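Local atomic coordinates of putative esterase (Sulfolobus solfataricus P2, PDB entry 2RAU), a protein that is a putative lipase or esterase of the alpha/beta-hydrolase clan, probably cleaving ester bonds, and binds calcium. Residues Ala119-Gly122 with Trp123-Ile127; Lys131-Val134 with Ser135-Arg139; Pro258-Lys262 with Glu263-Pro267; Pro274-Pro277 with Tyr278-Leu282. All coordinates share one frame; numbering follows the deposited sequence.

Contact 1 of 4, residues Ala119-Gly122 with Trp123-Ile127; sequences ANWG and WSTWI
W121 turns its CG away from its carbonyl carbon, with chi1 -77°, and this carries the indole to the W126 ring. In W126 chi1 is -109°, away from a staggered value, and the six-membered ring reaches back to W121. CZ3 of W126 lies 3.6 Å from CB of W121. CH2 of W126 lies 3.7 Å from CE3 of W121. The five-membered ring of W121 and the six-membered ring of W126 are oblique, their planes at 49°, and W121 CD2 lies in plane at the edge of the W126 ring. Other rings continue the cluster, because W126 also meets Y101 and F153. The W121 indole N-H, at NE1, is hydrogen-bonded to D36 OD1. An alanine in place of W121 would keep the CB–CZ3 touch but probably strip CH2 of W126 of its neighbour CE3 and leave D36 without the indole N-H.

G122 is the N-cap of helix 123-141. W126 N donates to G122 O at 3.0 Å, nearly straight. Just before the cap, W121 is the centre of an inverse gamma turn. T125, in the first turn, gives its OG1 proton to N120 O at 2.9 Å. A water accepts from T125 N at 3.1 Å and, weakly, from G122 N. The first turn is therefore tied to the incoming loop by a backbone bond, a hydroxyl and a water, while the tryptophans pack apolar surface beside these polar links.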
# COMPACT_ATOMS: atom_id res chain seq x y z
N ALA A 119 16.24 -6.10 11.26
CA ALA A 119 15.96 -7.39 11.95
C ALA A 119 14.73 -7.29 12.89
O ALA A 119 13.96 -8.23 13.02
CB ALA A 119 17.19 -7.85 12.71
N ASN A 120 14.51 -6.15 13.53
CA ASN A 120 13.34 -5.98 14.42
C ASN A 120 12.30 -5.04 13.82
O ASN A 120 11.62 -4.30 14.53
CB ASN A 120 13.79 -5.49 15.80
CG ASN A 120 14.72 -6.46 16.45
OD1 ASN A 120 14.29 -7.52 16.86
ND2 ASN A 120 16.00 -6.11 16.54
N TRP A 121 12.19 -5.04 12.50
CA TRP A 121 11.07 -4.38 11.81
C TRP A 121 9.90 -5.34 11.67
O TRP A 121 9.59 -5.80 10.57
CB TRP A 121 11.54 -3.87 10.46
CG TRP A 121 12.37 -2.62 10.53
CD1 TRP A 121 12.94 -2.06 11.64
CD2 TRP A 121 12.78 -1.83 9.42
NE1 TRP A 121 13.64 -0.93 11.28
CE2 TRP A 121 13.57 -0.78 9.92
CE3 TRP A 121 12.53 -1.89 8.05
CZ2 TRP A 121 14.09 0.21 9.11
CZ3 TRP A 121 13.07 -0.91 7.23
CH2 TRP A 121 13.83 0.12 7.76
N GLY A 122 9.28 -5.64 12.81
CA GLY A 122 8.15 -6.53 12.94
C GLY A 122 6.88 -5.78 13.23
O GLY A 122 6.80 -4.57 13.06
N TRP A 123 5.88 -6.50 13.72
CA TRP A 123 4.56 -5.96 13.97
C TRP A 123 4.51 -4.89 15.05
O TRP A 123 3.80 -3.90 14.93
CB TRP A 123 3.57 -7.10 14.28
CG TRP A 123 3.11 -7.72 13.05
CD1 TRP A 123 3.41 -8.98 12.58
CD2 TRP A 123 2.35 -7.09 12.04
NE1 TRP A 123 2.83 -9.17 11.36
CE2 TRP A 123 2.18 -8.01 11.00
CE3 TRP A 123 1.76 -5.83 11.92
CZ2 TRP A 123 1.43 -7.71 9.86
CZ3 TRP A 123 1.06 -5.52 10.78
CH2 TRP A 123 0.87 -6.46 9.77
N SER A 124 5.23 -5.07 16.15
CA SER A 124 5.19 -4.01 17.17
C SER A 124 5.80 -2.71 16.63
O SER A 124 5.29 -1.61 16.91
CB SER A 124 5.80 -4.47 18.51
OG SER A 124 7.16 -4.74 18.37
N THR A 125 6.83 -2.80 15.81
CA THR A 125 7.39 -1.62 15.18
C THR A 125 6.40 -0.94 14.24
O THR A 125 6.15 0.25 14.35
CB THR A 125 8.73 -1.95 14.44
OG1 THR A 125 9.67 -2.41 15.42
CG2 THR A 125 9.28 -0.74 13.67
N TRP A 126 5.84 -1.70 13.31
CA TRP A 126 4.89 -1.19 12.33
C TRP A 126 3.65 -0.61 13.02
O TRP A 126 3.21 0.46 12.65
CB TRP A 126 4.49 -2.30 11.32
CG TRP A 126 5.06 -2.12 9.93
CD1 TRP A 126 4.35 -2.06 8.75
CD2 TRP A 126 6.44 -1.92 9.57
NE1 TRP A 126 5.21 -1.86 7.70
CE2 TRP A 126 6.49 -1.79 8.16
CE3 TRP A 126 7.64 -1.87 10.30
CZ2 TRP A 126 7.67 -1.58 7.48
CZ3 TRP A 126 8.81 -1.65 9.61
CH2 TRP A 126 8.82 -1.53 8.24
N ILE A 127 3.11 -1.36 13.98
CA ILE A 127 1.95 -0.90 14.76
C ILE A 127 2.27 0.41 15.51
O ILE A 127 1.47 1.35 15.45
CB ILE A 127 1.34 -2.00 15.63
CG1 ILE A 127 0.69 -3.05 14.70
CG2 ILE A 127 0.28 -1.39 16.60
CD1 ILE A 127 0.24 -4.28 15.40
O HOH W 1 8.62 -5.27 15.78

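Contact 2 of 4, residues Lys131-Val134 with Ser135-Arg139; sequences KEVV and SFIKR
S135 N donates to K131 O at 2.9 Å. In one of the two deposited conformers of S135, its OG also donates to K131 O, at 3.0 Å and from above the carbonyl plane. The two donors then reach the oxygen from opposite faces of that plane. In this conformer OG stands beside its own backbone N, and the chi1 of -63° swings it toward the preceding turn, where K131 O lies. The remaining backbone bonds follow the same i to i+4 pattern. I137 N gives its proton to V133 O at 2.9 Å, and K138 N to V134 O at 3.0 Å. CG1 of I137 also comes within 3.1 Å of V133 O, the same oxygen that I137 N bonds.

These bonds run through the second half of helix 123-141, which packs against the central sheet of the alpha/beta-hydrolase fold. V133 and I137 both touch L54 on strand 52-56, and V133 and F136 touch L40 on strand 37-45.

Apolar contacts lie on the sheet-facing side. CD1 of I137 meets CG1 of V133 at 3.7 Å, and the two side chains cross at a slant. An alanine at I137 would probably open a gap beside V133 CG1 and against L54. The K138 chain is extended beyond CG, and its CE passes V134 CG1 at 4.0 Å.

Charged groups form the last kind. K131 NZ and K138 NZ stand 5.6 Å apart, and D169 bridges them, OD2 to K131 NZ and OD1 to K138 NZ. K138 NZ also bonds to N168 O.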
# COMPACT_ATOMS: atom_id res chain seq x y z
N LYS A 131 0.40 3.98 14.93
CA LYS A 131 -0.12 4.71 16.09
C LYS A 131 0.32 6.20 16.15
O LYS A 131 -0.50 7.10 16.43
CB LYS A 131 0.21 3.97 17.40
CG LYS A 131 -0.17 4.72 18.70
CD LYS A 131 -1.63 5.17 18.85
CE LYS A 131 -2.47 4.30 19.74
NZ LYS A 131 -3.84 4.87 19.94
N GLU A 132 1.59 6.45 15.90
CA GLU A 132 2.09 7.82 15.84
C GLU A 132 1.37 8.64 14.78
O GLU A 132 1.10 9.83 14.98
CB GLU A 132 3.60 7.85 15.56
CG GLU A 132 4.51 7.36 16.63
CD GLU A 132 4.34 8.08 17.95
OE1 GLU A 132 4.11 9.29 18.00
OE2 GLU A 132 4.40 7.37 18.95
N VAL A 133 1.12 8.03 13.62
CA VAL A 133 0.41 8.72 12.54
C VAL A 133 -1.07 8.99 12.96
O VAL A 133 -1.60 10.08 12.74
CB VAL A 133 0.51 7.91 11.24
CG1 VAL A 133 -0.56 8.28 10.27
CG2 VAL A 133 1.95 7.99 10.65
N VAL A 134 -1.73 7.99 13.52
CA VAL A 134 -3.12 8.14 13.95
C VAL A 134 -3.29 9.25 14.99
O VAL A 134 -4.21 10.04 14.90
CB VAL A 134 -3.71 6.77 14.47
CG1 VAL A 134 -5.05 6.98 15.22
CG2 VAL A 134 -3.82 5.74 13.30
N SER A 135 -2.39 9.29 15.97
CA SER A 135 -2.42 10.32 17.00
C SER A 135 -2.30 11.72 16.37
O SER A 135 -3.02 12.65 16.73
CB SER A 135 -1.30 10.08 18.01
OG SER A 135 -1.48 8.83 18.67
N PHE A 136 -1.38 11.86 15.43
CA PHE A 136 -1.19 13.12 14.72
C PHE A 136 -2.45 13.52 13.93
O PHE A 136 -2.89 14.71 13.91
CB PHE A 136 -0.03 12.99 13.73
CG PHE A 136 0.27 14.24 12.96
CD1 PHE A 136 -0.38 14.52 11.77
CD2 PHE A 136 1.13 15.18 13.47
CE1 PHE A 136 -0.14 15.71 11.08
CE2 PHE A 136 1.37 16.36 12.78
CZ PHE A 136 0.74 16.61 11.58
N ILE A 137 -3.01 12.53 13.23
CA ILE A 137 -4.22 12.74 12.44
C ILE A 137 -5.39 13.23 13.27
O ILE A 137 -6.17 14.07 12.82
CB ILE A 137 -4.62 11.44 11.70
CG1 ILE A 137 -3.60 11.15 10.59
CG2 ILE A 137 -6.00 11.53 11.07
CD1 ILE A 137 -3.89 9.85 9.81
N LYS A 138 -5.56 12.66 14.46
CA LYS A 138 -6.66 13.06 15.32
C LYS A 138 -6.60 14.55 15.63
O LYS A 138 -7.62 15.25 15.60
CB LYS A 138 -6.66 12.24 16.61
CG LYS A 138 -6.99 10.79 16.47
CD LYS A 138 -7.18 10.22 17.88
CE LYS A 138 -7.50 8.78 17.83
NZ LYS A 138 -8.13 8.35 19.10
N ARG A 139 -5.40 15.03 15.94
CA ARG A 139 -5.20 16.42 16.23
C ARG A 139 -5.29 17.29 14.97
O ARG A 139 -5.91 18.37 15.00
CB ARG A 139 -3.86 16.64 16.93
CG ARG A 139 -3.71 18.07 17.41
CD ARG A 139 -2.43 18.30 18.16
NE ARG A 139 -2.47 19.61 18.81
CZ ARG A 139 -1.43 20.42 18.95
NH1 ARG A 139 -0.24 20.11 18.43
NH2 ARG A 139 -1.58 21.57 19.56

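Contact 3 of 4, residues Pro258-Lys262 with Glu263-Pro267; sequences PYSKK and EDMFP
K261 O accepts two backbone protons at the start of helix 262-270, where K261 is the N-cap. Selenomethionine M265 N gives the straighter bond, 3.0 Å from K261 O and in the carbonyl plane. D264 N sits above that plane, 3.1 Å from K261 O, with an N-H...O angle of only 140°. One residue on, F266 N donates to K262 O at 2.9 Å.

K262 carries the side-chain contact. Its CB stands over the centre of the F266 ring, 3.8 Å from the centroid, in a CH-pi contact. W219 meets the same phenylalanine edge-to-face, and F266 packs on helices 218-224 and 238-248. With chi1 69°, K262 CG lies between the backbone N and the carbonyl carbon, next to E263, and the chain leads NZ to a salt bridge with E263 OE2 at 3.0 Å, on the syn side of the carboxylate. A water accepts weakly from K262 NZ and donates to E263 OE1.

A second water accepts from K261 N and donates to D264 OD2 at 2.6 Å. The other oxygen, D264 OD1, holds K83 in a salt bridge. Two acidic side chains thus lie near the positive end of the helix dipole, which is likely to be favourable.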
# COMPACT_ATOMS: atom_id res chain seq x y z
N PRO A 258 -10.75 -5.93 -16.35
CA PRO A 258 -10.69 -4.49 -16.60
C PRO A 258 -9.64 -3.94 -17.54
O PRO A 258 -9.49 -2.73 -17.55
CB PRO A 258 -10.56 -3.92 -15.18
CG PRO A 258 -9.77 -4.89 -14.50
CD PRO A 258 -10.18 -6.24 -15.03
N TYR A 259 -8.96 -4.80 -18.30
CA TYR A 259 -8.04 -4.41 -19.38
C TYR A 259 -6.85 -3.62 -18.88
O TYR A 259 -6.64 -2.46 -19.22
CB TYR A 259 -8.77 -3.59 -20.48
CG TYR A 259 -10.07 -4.14 -21.05
CD1 TYR A 259 -10.08 -5.23 -21.94
CD2 TYR A 259 -11.31 -3.56 -20.75
CE1 TYR A 259 -11.27 -5.73 -22.47
CE2 TYR A 259 -12.49 -4.06 -21.29
CZ TYR A 259 -12.46 -5.15 -22.15
OH TYR A 259 -13.61 -5.64 -22.68
N SER A 260 -6.08 -4.28 -18.03
CA SER A 260 -4.90 -3.67 -17.40
C SER A 260 -4.00 -3.08 -18.47
O SER A 260 -3.73 -3.74 -19.49
CB SER A 260 -4.15 -4.72 -16.57
OG SER A 260 -5.05 -5.47 -15.80
N LYS A 261 -3.51 -1.87 -18.21
CA LYS A 261 -2.62 -1.13 -19.14
C LYS A 261 -1.25 -0.97 -18.62
O LYS A 261 -1.05 -0.72 -17.45
CB LYS A 261 -3.20 0.23 -19.36
CG LYS A 261 -4.60 0.23 -20.00
CD LYS A 261 -4.55 -0.21 -21.43
CE LYS A 261 -5.85 0.00 -22.13
NZ LYS A 261 -6.88 -0.91 -21.64
N LYS A 262 -0.27 -1.11 -19.50
CA LYS A 262 1.14 -0.85 -19.11
C LYS A 262 1.36 0.54 -18.56
O LYS A 262 2.21 0.75 -17.69
CB LYS A 262 2.11 -1.11 -20.28
CG LYS A 262 2.04 -0.15 -21.44
CD LYS A 262 2.97 -0.60 -22.56
CE LYS A 262 3.08 0.43 -23.68
NZ LYS A 262 1.82 0.51 -24.38
N GLU A 263 0.61 1.51 -19.08
CA GLU A 263 0.71 2.90 -18.64
C GLU A 263 0.35 3.09 -17.17
O GLU A 263 0.82 4.05 -16.52
CB GLU A 263 -0.19 3.81 -19.50
CG GLU A 263 0.24 3.96 -20.95
CD GLU A 263 -0.07 2.79 -21.83
OE1 GLU A 263 -0.95 1.96 -21.55
OE2 GLU A 263 0.57 2.75 -22.85
N ASP A 264 -0.48 2.19 -16.66
CA ASP A 264 -0.86 2.14 -15.23
C ASP A 264 0.08 1.23 -14.43
O ASP A 264 0.54 1.60 -13.34
CB ASP A 264 -2.31 1.68 -15.07
CG ASP A 264 -3.31 2.62 -15.74
OD1 ASP A 264 -3.04 3.85 -15.77
OD2 ASP A 264 -4.35 2.16 -16.26
N MSE A 265 0.40 0.07 -14.98
CA MSE A 265 1.12 -0.98 -14.22
C MSE A 265 2.60 -0.70 -14.08
O MSE A 265 3.18 -0.92 -13.01
CB MSE A 265 0.96 -2.36 -14.83
CG MSE A 265 -0.47 -2.91 -14.89
SE MSE A 265 -1.05 -3.25 -13.06
CE MSE A 265 -2.94 -2.87 -13.39
N PHE A 266 3.21 -0.29 -15.17
CA PHE A 266 4.68 -0.12 -15.16
C PHE A 266 5.13 0.97 -14.16
O PHE A 266 6.14 0.77 -13.47
CB PHE A 266 5.24 0.09 -16.59
CG PHE A 266 5.23 -1.19 -17.48
CD1 PHE A 266 4.54 -2.37 -17.11
CD2 PHE A 266 5.79 -1.16 -18.74
CE1 PHE A 266 4.49 -3.46 -17.94
CE2 PHE A 266 5.74 -2.26 -19.57
CZ PHE A 266 5.12 -3.40 -19.16
N PRO A 267 4.42 2.14 -14.12
CA PRO A 267 4.76 3.13 -13.08
C PRO A 267 4.65 2.69 -11.65
O PRO A 267 5.48 3.12 -10.85
CB PRO A 267 3.90 4.34 -13.43
CG PRO A 267 3.63 4.21 -14.87
CD PRO A 267 3.43 2.71 -15.06
O HOH W 2 -4.93 -0.37 -16.18
O HOH W 3 -1.25 0.07 -23.48

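Contact 4 of 4, residues Pro274-Pro277 with Tyr278-Leu282; sequences PYWP and YRLSL
W276 and P277 meet L280 where a short strand leads into a helix. Strand 275-277 pairs antiparallel with strand 207-209, outside the main sheet, and helix 278-282 follows. The two short axes run at 40° to each other and approach to 6.6 Å.

W276 comes first. Its CG is anti to the backbone N, chi1 -170°, and the indole reaches forward to the helix. CZ2 lies 3.6 Å from L280 CD1, and NE1 is 3.7 Å from the same methyl. The two side chains cross at about a right angle. F153 meets the W276 ring edge-to-face. The next proline also borders the indole, with P277 CD 3.5 Å above the plane of one face and offset toward the rim.

P277 follows. It lies side by side with L280, pointing the same way, and its CG is 4.0 Å from L280 CD1. One leucine methyl thus serves both residues. L280 also touches W123 and W126, which joins this corner to helix 123-141.

No direct hydrogen bond crosses between the two segments, but a water does. Within the helix, L282 N donates to Y278 O at 3.0 Å. Y278 OH is hydrogen-bonded to the backbone N of E193, and R279 NE forms a salt bridge with E283. The water donates to P277 O at 2.7 Å and lies 2.8 Å from S281 OG.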
# COMPACT_ATOMS: atom_id res chain seq x y z
N PRO A 274 12.74 -0.58 -2.58
CA PRO A 274 13.51 -1.76 -2.97
C PRO A 274 13.37 -3.01 -2.12
O PRO A 274 13.60 -4.11 -2.59
CB PRO A 274 14.97 -1.25 -2.87
CG PRO A 274 14.89 -0.07 -1.92
CD PRO A 274 13.58 0.54 -2.14
N TYR A 275 13.08 -2.82 -0.84
CA TYR A 275 13.15 -3.89 0.15
C TYR A 275 12.05 -3.85 1.19
O TYR A 275 11.54 -2.79 1.55
CB TYR A 275 14.47 -3.82 0.90
CG TYR A 275 15.73 -3.85 0.06
CD1 TYR A 275 16.04 -4.98 -0.70
CD2 TYR A 275 16.66 -2.81 0.10
CE1 TYR A 275 17.22 -5.04 -1.45
CE2 TYR A 275 17.84 -2.88 -0.60
CZ TYR A 275 18.11 -4.01 -1.37
OH TYR A 275 19.27 -4.13 -2.09
N TRP A 276 11.75 -5.04 1.70
CA TRP A 276 10.72 -5.24 2.71
C TRP A 276 11.28 -6.19 3.77
O TRP A 276 11.89 -7.15 3.42
CB TRP A 276 9.49 -5.87 2.08
CG TRP A 276 8.29 -5.91 2.94
CD1 TRP A 276 7.77 -7.00 3.60
CD2 TRP A 276 7.43 -4.81 3.26
NE1 TRP A 276 6.63 -6.63 4.30
CE2 TRP A 276 6.40 -5.30 4.10
CE3 TRP A 276 7.40 -3.47 2.90
CZ2 TRP A 276 5.37 -4.48 4.57
CZ3 TRP A 276 6.37 -2.67 3.36
CH2 TRP A 276 5.37 -3.18 4.18
N PRO A 277 11.08 -5.90 5.07
CA PRO A 277 11.65 -6.76 6.08
C PRO A 277 11.01 -8.13 6.15
O PRO A 277 9.77 -8.28 6.12
CB PRO A 277 11.43 -5.97 7.37
CG PRO A 277 10.16 -5.21 7.09
CD PRO A 277 10.32 -4.78 5.66
N TYR A 278 11.85 -9.15 6.22
CA TYR A 278 11.39 -10.51 6.51
C TYR A 278 10.67 -10.65 7.85
O TYR A 278 9.82 -11.53 8.01
CB TYR A 278 12.57 -11.54 6.48
CG TYR A 278 12.68 -12.28 5.16
CD1 TYR A 278 11.73 -13.24 4.80
CD2 TYR A 278 13.73 -12.05 4.28
CE1 TYR A 278 11.82 -13.93 3.59
CE2 TYR A 278 13.81 -12.72 3.08
CZ TYR A 278 12.85 -13.67 2.74
OH TYR A 278 12.90 -14.34 1.54
N ARG A 279 11.02 -9.82 8.82
CA ARG A 279 10.56 -9.99 10.18
C ARG A 279 9.00 -10.04 10.25
O ARG A 279 8.41 -10.87 10.95
CB ARG A 279 11.21 -8.92 11.08
CG ARG A 279 10.83 -8.92 12.56
CD ARG A 279 11.21 -10.23 13.12
NE ARG A 279 11.15 -10.31 14.58
CZ ARG A 279 12.23 -10.35 15.37
NH1 ARG A 279 13.47 -10.27 14.90
NH2 ARG A 279 12.05 -10.48 16.67
N LEU A 280 8.34 -9.19 9.48
CA LEU A 280 6.88 -9.14 9.52
C LEU A 280 6.25 -10.49 9.19
O LEU A 280 5.35 -10.93 9.89
CB LEU A 280 6.37 -8.05 8.57
CG LEU A 280 6.45 -6.60 9.02
CD1 LEU A 280 6.26 -5.71 7.85
CD2 LEU A 280 5.41 -6.29 10.13
N SER A 281 6.76 -11.17 8.17
CA SER A 281 6.21 -12.44 7.75
C SER A 281 6.68 -13.58 8.65
O SER A 281 5.99 -14.58 8.81
CB SER A 281 6.52 -12.73 6.27
OG SER A 281 7.90 -12.83 6.02
N LEU A 282 7.84 -13.40 9.28
CA LEU A 282 8.38 -14.43 10.16
C LEU A 282 7.71 -14.36 11.52
O LEU A 282 7.91 -15.23 12.33
CB LEU A 282 9.89 -14.30 10.28
CG LEU A 282 10.72 -14.51 9.01
CD1 LEU A 282 12.18 -14.26 9.31
CD2 LEU A 282 10.53 -15.87 8.42
O HOH W 4 7.79 -10.08 5.63

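How the contacts relate
All four contacts are local and run in series along the chain, so none nests in or crosses another. Contact 1 closes the turn from the loop after strand 94-100 into helix 123-141. Contact 2 lies further along that same helix, centres about 18 Å apart, on its way across the main sheet. Contact 3 starts helix 262-270, on the opposite side of the chain's centre from contacts 1 and 2. Contact 4 follows soon after in sequence, joining strand 275-277 to helix 278-282. It comes back to contact 1, with centres about 9 Å apart. There L280 CD2 packs on G122 C at 3.5 Å, bringing helix 278-282 against the N-terminal end of helix 123-141.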